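Local coordinates for protein PvdO (Pseudomonas aeruginosa, PDB 5HHA) that belongs to the formylglycine-generating enzyme-like family, binds calcium and probably takes part in chromophore maturation in the periplasm, at residues 215-229 and 238-252. Residues are numbered along the deposited sequence; the frame is centred on the assembly and turned at random.
Sequences GNVYEWVADCWHDHY and AWMEEKCELVQIRGN
His226 lies flat on the indole of Trp239. The centroids of the imidazole and the six-membered ring are 3.5 Å apart, and the planes differ by 6°. Followed outward, His226 CB sits over the benzene part, near CZ3 and CH2. With CG beside the backbone N (chi1 -55°), the ring runs on across the indole. His226 ND1 lies over Trp239 CD2, and His226 CE1 comes 3.3 Å from Trp239 CG. At the tip, His226 NE2 gives its proton to Glu241 OE2 at 2.7 Å. That bond is nearly straight (171°), lies in the imidazole plane and uses the anti lone pair of the carboxylate. Trp239 N donates to Asp223 OD2 (2.9 Å) from above the carboxylate plane, while Asp223 OD1 takes the backbone N of Glu154. Trp239 O accepts from Cys224 N. Stack and Cys224-Cys244 disulfide tie the loops beyond antiparallel strands 218-221 and 247-251 of the mixed sheet. A beta bulge falls between Trp220 and Cys224. Trp220 CZ3 touches Val247 CG2 (3.5 Å). On the other face, Glu219 bridges to Arg157 and Arg250 to Glu154, both in helix 154-162. Stack and bond together fix the imidazole's rotation, with a proton on NE2.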
ATOM      1  N   GLY A 215       7.658   3.343  -1.773  1.00  7.38           N
ATOM      2  CA  GLY A 215       7.643   3.777  -3.159  1.00  9.23           C
ATOM      3  C   GLY A 215       6.853   2.823  -4.041  1.00  6.88           C
ATOM      4  O   GLY A 215       6.035   2.011  -3.571  1.00  7.51           O
ATOM      5  N   ASN A 216       7.119   2.936  -5.332  1.00  7.45           N
ATOM      6  CA  ASN A 216       6.545   2.094  -6.376  1.00  8.17           C
ATOM      7  C   ASN A 216       5.145   2.577  -6.761  1.00  7.11           C
ATOM      8  O   ASN A 216       4.981   3.199  -7.809  1.00  7.69           O
ATOM      9  CB  ASN A 216       6.654   0.591  -6.060  1.00  8.57           C
ATOM     10  CG  ASN A 216       7.002  -0.236  -7.288  1.00  7.86           C
ATOM     11  OD1 ASN A 216       7.287   0.308  -8.344  1.00  8.66           O
ATOM     12  ND2 ASN A 216       6.997  -1.560  -7.136  1.00  8.78           N
ATOM     13  N   VAL A 217       4.132   2.312  -5.926  1.00  7.13           N
ATOM     14  CA  VAL A 217       2.789   2.815  -6.150  1.00  7.33           C
ATOM     15  C   VAL A 217       2.153   3.227  -4.838  1.00  6.90           C
ATOM     16  O   VAL A 217       2.465   2.679  -3.779  1.00  7.26           O
ATOM     17  CB  VAL A 217       1.862   1.732  -6.808  1.00  7.77           C
ATOM     18  CG1 VAL A 217       2.289   1.436  -8.225  1.00  8.74           C
ATOM     19  CG2 VAL A 217       1.820   0.440  -6.025  1.00  8.35           C
ATOM     20  N   TYR A 218       1.241   4.186  -4.926  1.00  7.47           N
ATOM     21  CA  TYR A 218       0.261   4.356  -3.839  1.00  7.56           C
ATOM     22  C   TYR A 218      -0.590   3.100  -3.724  1.00  7.58           C
ATOM     23  O   TYR A 218      -0.632   2.281  -4.654  1.00  8.20           O
ATOM     24  CB  TYR A 218      -0.656   5.540  -4.155  1.00  7.03           C
ATOM     25  CG  TYR A 218      -0.173   6.870  -3.621  1.00  7.78           C
ATOM     26  CD1 TYR A 218      -0.538   7.280  -2.346  1.00  7.92           C
ATOM     27  CD2 TYR A 218       0.625   7.720  -4.378  1.00  8.36           C
ATOM     28  CE1 TYR A 218      -0.147   8.503  -1.837  1.00  9.22           C
ATOM     29  CE2 TYR A 218       1.025   8.960  -3.868  1.00  8.85           C
ATOM     30  CZ  TYR A 218       0.641   9.328  -2.587  1.00  8.72           C
ATOM     31  OH  TYR A 218       0.977  10.568  -2.028  1.00 10.14           O
ATOM     32  N   GLU A 219      -1.302   2.976  -2.615  1.00  7.29           N
ATOM     33  CA  GLU A 219      -2.122   1.814  -2.334  1.00  7.34           C
ATOM     34  C   GLU A 219      -3.452   2.232  -1.761  1.00  7.18           C
ATOM     35  O   GLU A 219      -3.510   3.043  -0.826  1.00  7.84           O
ATOM     36  CB  GLU A 219      -1.470   0.924  -1.287  1.00  8.15           C
ATOM     37  CG  GLU A 219      -0.162   0.300  -1.740  1.00  8.40           C
ATOM     38  CD  GLU A 219       0.629  -0.278  -0.595  1.00  8.36           C
ATOM     39  OE1 GLU A 219       0.041  -0.521   0.487  1.00  8.45           O
ATOM     40  OE2 GLU A 219       1.848  -0.513  -0.774  1.00  8.34           O
ATOM     41  N   TRP A 220      -4.530   1.623  -2.246  1.00  6.53           N
ATOM     42  CA  TRP A 220      -5.806   1.764  -1.584  1.00  8.56           C
ATOM     43  C   TRP A 220      -5.758   1.184  -0.167  1.00  7.42           C
ATOM     44  O   TRP A 220      -5.158   0.130   0.057  1.00  7.59           O
ATOM     45  CB  TRP A 220      -6.890   0.996  -2.338  1.00  8.47           C
ATOM     46  CG  TRP A 220      -7.197   1.519  -3.691  1.00  8.43           C
ATOM     47  CD1 TRP A 220      -6.857   0.932  -4.869  1.00  8.79           C
ATOM     48  CD2 TRP A 220      -7.910   2.727  -4.028  1.00  8.28           C
ATOM     49  NE1 TRP A 220      -7.327   1.689  -5.916  1.00  8.79           N
ATOM     50  CE2 TRP A 220      -7.960   2.796  -5.431  1.00  8.25           C
ATOM     51  CE3 TRP A 220      -8.491   3.760  -3.285  1.00  9.08           C
ATOM     52  CZ2 TRP A 220      -8.591   3.830  -6.105  1.00  9.10           C
ATOM     53  CZ3 TRP A 220      -9.115   4.789  -3.961  1.00 10.48           C
ATOM     54  CH2 TRP A 220      -9.149   4.822  -5.360  1.00  9.65           C
ATOM     55  N   VAL A 221      -6.416   1.878   0.762  1.00  7.48           N
ATOM     56  CA  VAL A 221      -6.778   1.312   2.065  1.00  8.26           C
ATOM     57  C   VAL A 221      -8.274   1.572   2.263  1.00  7.68           C
ATOM     58  O   VAL A 221      -8.888   2.315   1.519  1.00  8.71           O
ATOM     59  CB  VAL A 221      -5.927   1.863   3.232  1.00  7.89           C
ATOM     60  CG1 VAL A 221      -4.446   1.561   2.999  1.00  8.95           C
ATOM     61  CG2 VAL A 221      -6.136   3.343   3.405  1.00  8.09           C
ATOM     62  N   ALA A 222      -8.868   0.973   3.296  1.00  7.78           N
ATOM     63  CA  ALA A 222     -10.321   0.964   3.402  1.00  8.87           C
ATOM     64  C   ALA A 222     -10.891   2.303   3.843  1.00  9.01           C
ATOM     65  O   ALA A 222     -12.019   2.642   3.495  1.00  9.34           O
ATOM     66  CB  ALA A 222     -10.798  -0.111   4.372  1.00  9.79           C
ATOM     67  N   ASP A 223     -10.147   3.043   4.666  1.00  8.99           N
ATOM     68  CA  ASP A 223     -10.671   4.166   5.423  1.00  9.30           C
ATOM     69  C   ASP A 223     -11.248   5.259   4.555  1.00  9.53           C
ATOM     70  O   ASP A 223     -10.705   5.601   3.503  1.00  9.39           O
ATOM     71  CB  ASP A 223      -9.575   4.816   6.291  1.00  9.18           C
ATOM     72  CG  ASP A 223      -8.896   3.841   7.220  1.00  9.14           C
ATOM     73  OD1 ASP A 223      -8.509   2.749   6.770  1.00  9.28           O
ATOM     74  OD2 ASP A 223      -8.740   4.189   8.419  1.00  9.49           O
ATOM     75  N   CYS A 224     -12.325   5.861   5.042  1.00  9.80           N
ATOM     76  CA  CYS A 224     -12.790   7.121   4.493  1.00  9.67           C
ATOM     77  C   CYS A 224     -11.847   8.243   4.877  1.00  9.15           C
ATOM     78  O   CYS A 224     -11.151   8.158   5.856  1.00 10.03           O
ATOM     79  CB  CYS A 224     -14.204   7.431   4.975  1.00 11.90           C
ATOM     80  SG  CYS A 224     -15.372   6.189   4.335  1.00 16.39           S
ATOM     81  N   TRP A 225     -11.848   9.298   4.082  1.00  9.96           N
ATOM     82  CA  TRP A 225     -10.913  10.400   4.283  1.00 10.54           C
ATOM     83  C   TRP A 225     -11.261  11.256   5.499  1.00 11.22           C
ATOM     84  O   TRP A 225     -12.436  11.603   5.742  1.00 12.23           O
ATOM     85  CB  TRP A 225     -10.916  11.303   3.041  1.00 12.01           C
ATOM     86  CG  TRP A 225     -10.139  12.576   3.249  1.00 10.59           C
ATOM     87  CD1 TRP A 225      -8.796  12.695   3.350  1.00 10.41           C
ATOM     88  CD2 TRP A 225     -10.671  13.899   3.382  1.00 12.85           C
ATOM     89  NE1 TRP A 225      -8.443  14.005   3.545  1.00 11.23           N
ATOM     90  CE2 TRP A 225      -9.580  14.768   3.569  1.00 13.10           C
ATOM     91  CE3 TRP A 225     -11.966  14.427   3.366  1.00 16.62           C
ATOM     92  CZ2 TRP A 225      -9.736  16.145   3.741  1.00 16.18           C
ATOM     93  CZ3 TRP A 225     -12.128  15.801   3.540  1.00 18.99           C
ATOM     94  CH2 TRP A 225     -11.017  16.644   3.715  1.00 18.64           C
ATOM     95  N   HIS A 226     -10.225  11.621   6.258  1.00 10.45           N
ATOM     96  CA  HIS A 226     -10.312  12.635   7.303  1.00 10.70           C
ATOM     97  C   HIS A 226      -9.055  13.454   7.220  1.00 10.62           C
ATOM     98  O   HIS A 226      -7.974  12.948   6.927  1.00 10.39           O
ATOM     99  CB  HIS A 226     -10.457  12.017   8.718  1.00 11.17           C
ATOM    100  CG  HIS A 226     -11.607  11.073   8.837  1.00 11.82           C
ATOM    101  ND1 HIS A 226     -11.543   9.773   8.413  1.00 10.91           N
ATOM    102  CD2 HIS A 226     -12.855  11.239   9.344  1.00 12.90           C
ATOM    103  CE1 HIS A 226     -12.709   9.184   8.589  1.00 12.65           C
ATOM    104  NE2 HIS A 226     -13.516  10.048   9.180  1.00 13.27           N
ATOM    105  N   ASP A 227      -9.209  14.732   7.529  1.00 12.57           N
ATOM    106  CA  ASP A 227      -8.162  15.728   7.369  1.00 12.73           C
ATOM    107  C   ASP A 227      -7.241  15.873   8.601  1.00 12.24           C
ATOM    108  O   ASP A 227      -6.540  16.892   8.748  1.00 13.31           O
ATOM    109  CB  ASP A 227      -8.870  17.063   7.077  1.00 15.81           C
ATOM    110  CG  ASP A 227      -7.963  18.099   6.497  1.00 17.87           C
ATOM    111  OD1 ASP A 227      -6.991  17.756   5.783  1.00 14.64           O
ATOM    112  OD2 ASP A 227      -8.266  19.288   6.729  1.00 18.81           O
ATOM    113  N   HIS A 228      -7.203  14.850   9.443  1.00 10.36           N
ATOM    114  CA  HIS A 228      -6.549  14.905  10.744  1.00 10.36           C
ATOM    115  C   HIS A 228      -6.781  13.549  11.389  1.00  9.99           C
ATOM    116  O   HIS A 228      -7.412  12.663  10.794  1.00 11.59           O
ATOM    117  CB  HIS A 228      -7.217  16.011  11.566  1.00 13.00           C
ATOM    118  CG  HIS A 228      -8.672  15.757  11.737  1.00 15.07           C
ATOM    119  ND1 HIS A 228      -9.647  16.357  10.965  1.00 21.75           N
ATOM    120  CD2 HIS A 228      -9.311  14.862  12.518  1.00 13.27           C
ATOM    121  CE1 HIS A 228     -10.829  15.866  11.299  1.00 16.28           C
ATOM    122  NE2 HIS A 228     -10.649  14.950  12.232  1.00 22.23           N
ATOM    123  N   TYR A 229      -6.313  13.395  12.618  1.00 10.84           N
ATOM    124  CA  TYR A 229      -6.552  12.177  13.393  1.00 11.24           C
ATOM    125  C   TYR A 229      -7.405  12.404  14.669  1.00 11.35           C
ATOM    126  O   TYR A 229      -7.385  11.578  15.568  1.00 11.79           O
ATOM    127  CB  TYR A 229      -5.233  11.546  13.802  1.00  9.80           C
ATOM    128  CG  TYR A 229      -4.455  10.927  12.655  1.00  9.34           C
ATOM    129  CD1 TYR A 229      -5.015   9.924  11.839  1.00  8.57           C
ATOM    130  CD2 TYR A 229      -3.134  11.287  12.421  1.00  9.07           C
ATOM    131  CE1 TYR A 229      -4.282   9.320  10.829  1.00  8.88           C
ATOM    132  CE2 TYR A 229      -2.394  10.669  11.413  1.00  9.42           C
ATOM    133  CZ  TYR A 229      -2.966   9.684  10.633  1.00  8.30           C
ATOM    134  OH  TYR A 229      -2.239   9.068   9.635  1.00  8.10           O
ATOM    135  N   ALA A 238     -10.433   0.299  10.441  1.00  9.93           N
ATOM    136  CA  ALA A 238     -10.592   1.371   9.459  1.00 10.09           C
ATOM    137  C   ALA A 238     -11.551   2.435   9.955  1.00  9.88           C
ATOM    138  O   ALA A 238     -12.584   2.113  10.585  1.00 12.46           O
ATOM    139  CB  ALA A 238     -11.113   0.801   8.186  1.00 11.22           C
ATOM    140  N   TRP A 239     -11.258   3.696   9.671  1.00 10.11           N
ATOM    141  CA  TRP A 239     -12.075   4.823  10.072  1.00 10.35           C
ATOM    142  C   TRP A 239     -13.072   5.098   8.984  1.00 11.71           C
ATOM    143  O   TRP A 239     -12.761   5.763   7.991  1.00 11.47           O
ATOM    144  CB  TRP A 239     -11.168   6.020  10.305  1.00 10.30           C
ATOM    145  CG  TRP A 239     -11.761   7.161  11.049  1.00  9.92           C
ATOM    146  CD1 TRP A 239     -13.034   7.285  11.524  1.00 11.55           C
ATOM    147  CD2 TRP A 239     -11.069   8.363  11.394  1.00 11.08           C
ATOM    148  NE1 TRP A 239     -13.162   8.504  12.165  1.00 12.17           N
ATOM    149  CE2 TRP A 239     -11.977   9.188  12.074  1.00 11.03           C
ATOM    150  CE3 TRP A 239      -9.768   8.826  11.170  1.00 10.07           C
ATOM    151  CZ2 TRP A 239     -11.619  10.442  12.549  1.00 12.32           C
ATOM    152  CZ3 TRP A 239      -9.422  10.068  11.624  1.00 11.99           C
ATOM    153  CH2 TRP A 239     -10.349  10.873  12.315  1.00 12.78           C
ATOM    154  N   MET A 240     -14.275   4.544   9.165  1.00 12.64           N
ATOM    155  CA  MET A 240     -15.311   4.617   8.161  1.00 13.37           C
ATOM    156  C   MET A 240     -16.346   5.692   8.464  1.00 17.73           C
ATOM    157  O   MET A 240     -16.525   6.120   9.606  1.00 19.02           O
ATOM    158  CB  MET A 240     -15.999   3.255   8.031  1.00 15.09           C
ATOM    159  CG  MET A 240     -15.073   2.078   7.732  1.00 13.71           C
ATOM    160  SD  MET A 240     -13.990   2.339   6.316  1.00 13.20           S
ATOM    161  CE  MET A 240     -15.152   2.438   4.958  1.00 13.31           C
ATOM    162  N   GLU A 241     -17.001   6.147   7.412  1.00 18.01           N
ATOM    163  CA  GLU A 241     -18.145   7.033   7.536  1.00 22.04           C
ATOM    164  C   GLU A 241     -19.231   6.393   6.687  1.00 25.84           C
ATOM    165  O   GLU A 241     -18.944   5.615   5.766  1.00 26.14           O
ATOM    166  CB  GLU A 241     -17.810   8.457   7.065  1.00 19.86           C
ATOM    167  CG  GLU A 241     -16.648   9.133   7.829  1.00 20.98           C
ATOM    168  CD  GLU A 241     -17.000   9.505   9.254  1.00 22.17           C
ATOM    169  OE1 GLU A 241     -18.214   9.519   9.556  1.00 27.60           O
ATOM    170  OE2 GLU A 241     -16.088   9.776  10.077  1.00 17.73           O
ATOM    171  N   GLU A 242     -20.481   6.690   7.025  1.00 33.98           N
ATOM    172  CA  GLU A 242     -21.611   6.088   6.341  1.00 44.60           C
ATOM    173  C   GLU A 242     -21.498   6.382   4.851  1.00 38.87           C
ATOM    174  O   GLU A 242     -21.646   5.488   4.018  1.00 46.01           O
ATOM    175  CB  GLU A 242     -22.916   6.651   6.900  1.00 45.55           C
ATOM    176  CG  GLU A 242     -24.082   5.678   6.857  1.00 55.94           C
ATOM    177  CD  GLU A 242     -25.210   6.100   7.783  1.00 57.91           C
ATOM    178  OE1 GLU A 242     -25.257   5.621   8.938  1.00 57.95           O
ATOM    179  OE2 GLU A 242     -26.046   6.922   7.359  1.00 60.41           O
ATOM    180  N   LYS A 243     -21.216   7.641   4.529  1.00 25.89           N
ATOM    181  CA  LYS A 243     -21.079   8.076   3.153  1.00 24.31           C
ATOM    182  C   LYS A 243     -19.737   8.776   3.007  1.00 31.47           C
ATOM    183  O   LYS A 243     -19.392   9.622   3.837  1.00 28.34           O
ATOM    184  CB  LYS A 243     -22.197   9.057   2.781  1.00 28.36           C
ATOM    185  CG  LYS A 243     -23.602   8.552   3.082  1.00 36.30           C
ATOM    186  CD  LYS A 243     -24.651   9.614   2.789  1.00 37.53           C
ATOM    187  CE  LYS A 243     -26.059   9.041   2.945  1.00 39.09           C
ATOM    188  NZ  LYS A 243     -27.115   9.979   2.459  1.00 36.48           N
ATOM    189  N   CYS A 244     -18.994   8.423   1.957  1.00 29.90           N
ATOM    190  CA  CYS A 244     -17.651   8.964   1.729  1.00 26.21           C
ATOM    191  C   CYS A 244     -17.380   9.315   0.279  1.00 21.96           C
ATOM    192  O   CYS A 244     -17.344   8.445  -0.590  1.00 29.29           O
ATOM    193  CB  CYS A 244     -16.597   7.954   2.165  1.00 26.99           C
ATOM    194  SG  CYS A 244     -16.968   7.248   3.742  1.00 22.37           S
ATOM    195  N   GLU A 245     -17.112  10.588   0.035  1.00 19.12           N
ATOM    196  CA  GLU A 245     -16.745  11.041  -1.291  1.00 18.83           C
ATOM    197  C   GLU A 245     -15.282  10.707  -1.581  1.00 15.67           C
ATOM    198  O   GLU A 245     -14.902  10.566  -2.723  1.00 14.09           O
ATOM    199  CB  GLU A 245     -16.929  12.552  -1.412  1.00 23.36           C
ATOM    200  CG  GLU A 245     -17.089  13.048  -2.853  1.00 35.90           C
ATOM    201  CD  GLU A 245     -15.838  13.701  -3.410  1.00 43.21           C
ATOM    202  OE1 GLU A 245     -15.571  14.878  -3.055  1.00 45.43           O
ATOM    203  OE2 GLU A 245     -15.130  13.044  -4.213  1.00 40.36           O
ATOM    204  N   LEU A 246     -14.481  10.599  -0.524  1.00 13.73           N
ATOM    205  CA  LEU A 246     -13.043  10.370  -0.643  1.00 12.29           C
ATOM    206  C   LEU A 246     -12.629   9.295   0.337  1.00 10.59           C
ATOM    207  O   LEU A 246     -13.178   9.203   1.437  1.00 11.67           O
ATOM    208  CB  LEU A 246     -12.266  11.638  -0.346  1.00 12.59           C
ATOM    209  CG  LEU A 246     -12.528  12.814  -1.280  1.00 15.34           C
ATOM    210  CD1 LEU A 246     -11.855  14.061  -0.742  1.00 16.11           C
ATOM    211  CD2 LEU A 246     -12.034  12.519  -2.680  1.00 14.26           C
ATOM    212  N   VAL A 247     -11.684   8.460  -0.096  1.00 10.12           N
ATOM    213  CA  VAL A 247     -11.074   7.472   0.766  1.00  9.43           C
ATOM    214  C   VAL A 247      -9.564   7.695   0.805  1.00  8.53           C
ATOM    215  O   VAL A 247      -9.013   8.411  -0.010  1.00  9.81           O
ATOM    216  CB  VAL A 247     -11.385   6.035   0.281  1.00 10.38           C
ATOM    217  CG1 VAL A 247     -12.891   5.725   0.397  1.00 12.63           C
ATOM    218  CG2 VAL A 247     -10.843   5.779  -1.124  1.00 10.76           C
ATOM    219  N   GLN A 248      -8.907   7.094   1.781  1.00  9.25           N
ATOM    220  CA  GLN A 248      -7.462   7.234   1.936  1.00  9.44           C
ATOM    221  C   GLN A 248      -6.702   6.317   0.994  1.00  7.89           C
ATOM    222  O   GLN A 248      -7.128   5.189   0.704  1.00  9.05           O
ATOM    223  CB  GLN A 248      -7.039   6.882   3.374  1.00  8.07           C
ATOM    224  CG  GLN A 248      -7.723   7.687   4.457  1.00  9.84           C
ATOM    225  CD  GLN A 248      -7.278   9.145   4.635  1.00  9.31           C
ATOM    226  OE1 GLN A 248      -6.319   9.644   4.038  1.00 12.25           O
ATOM    227  NE2 GLN A 248      -7.981   9.826   5.468  1.00  8.97           N
ATOM    228  N   ILE A 249      -5.534   6.785   0.564  1.00  8.11           N
ATOM    229  CA  ILE A 249      -4.527   5.967  -0.100  1.00  7.88           C
ATOM    230  C   ILE A 249      -3.202   6.208   0.627  1.00  7.69           C
ATOM    231  O   ILE A 249      -2.998   7.246   1.278  1.00  9.10           O
ATOM    232  CB  ILE A 249      -4.422   6.276  -1.614  1.00  8.69           C
ATOM    233  CG1 ILE A 249      -4.113   7.745  -1.847  1.00  8.26           C
ATOM    234  CG2 ILE A 249      -5.709   5.885  -2.316  1.00 10.65           C
ATOM    235  CD1 ILE A 249      -3.928   8.126  -3.336  1.00 10.05           C
ATOM    236  N   ARG A 250      -2.300   5.243   0.552  1.00  7.53           N
ATOM    237  CA  ARG A 250      -1.049   5.298   1.298  1.00  7.96           C
ATOM    238  C   ARG A 250       0.143   4.956   0.421  1.00  7.33           C
ATOM    239  O   ARG A 250       0.018   4.333  -0.638  1.00  7.56           O
ATOM    240  CB  ARG A 250      -1.098   4.359   2.501  1.00  7.99           C
ATOM    241  CG  ARG A 250      -1.787   5.009   3.721  1.00  8.15           C
ATOM    242  CD  ARG A 250      -1.018   6.255   4.192  1.00  8.79           C
ATOM    243  NE  ARG A 250      -1.456   6.731   5.501  1.00  8.44           N
ATOM    244  CZ  ARG A 250      -0.724   6.692   6.601  1.00  8.01           C
ATOM    245  NH1 ARG A 250       0.537   6.266   6.630  1.00  8.33           N
ATOM    246  NH2 ARG A 250      -1.251   7.180   7.699  1.00  8.67           N
ATOM    247  N   GLY A 251       1.321   5.311   0.908  1.00  7.67           N
ATOM    248  CA  GLY A 251       2.570   5.080   0.210  1.00  7.94           C
ATOM    249  C   GLY A 251       2.893   6.236  -0.707  1.00  7.18           C
ATOM    250  O   GLY A 251       2.558   7.386  -0.455  1.00  8.38           O
ATOM    251  N   ASN A 252       3.616   5.928  -1.778  1.00  7.41           N
ATOM    252  CA  ASN A 252       4.025   6.953  -2.736  1.00  7.87           C
ATOM    253  C   ASN A 252       4.352   6.254  -4.048  1.00  7.30           C
ATOM    254  O   ASN A 252       4.796   5.110  -4.035  1.00  8.32           O
ATOM    255  CB  ASN A 252       5.256   7.694  -2.196  1.00  8.03           C
ATOM    256  CG  ASN A 252       5.522   8.989  -2.915  1.00  7.49           C
ATOM    257  OD1 ASN A 252       4.612   9.618  -3.447  1.00  8.65           O
ATOM    258  ND2 ASN A 252       6.763   9.427  -2.871  1.00  8.37           N
TER
HETATM  259  O   HOH W   1       4.099   2.847  -1.572  1.00  7.70           O
HETATM  260  O   HOH W   2       2.923  11.812  -3.370  1.00 10.25           O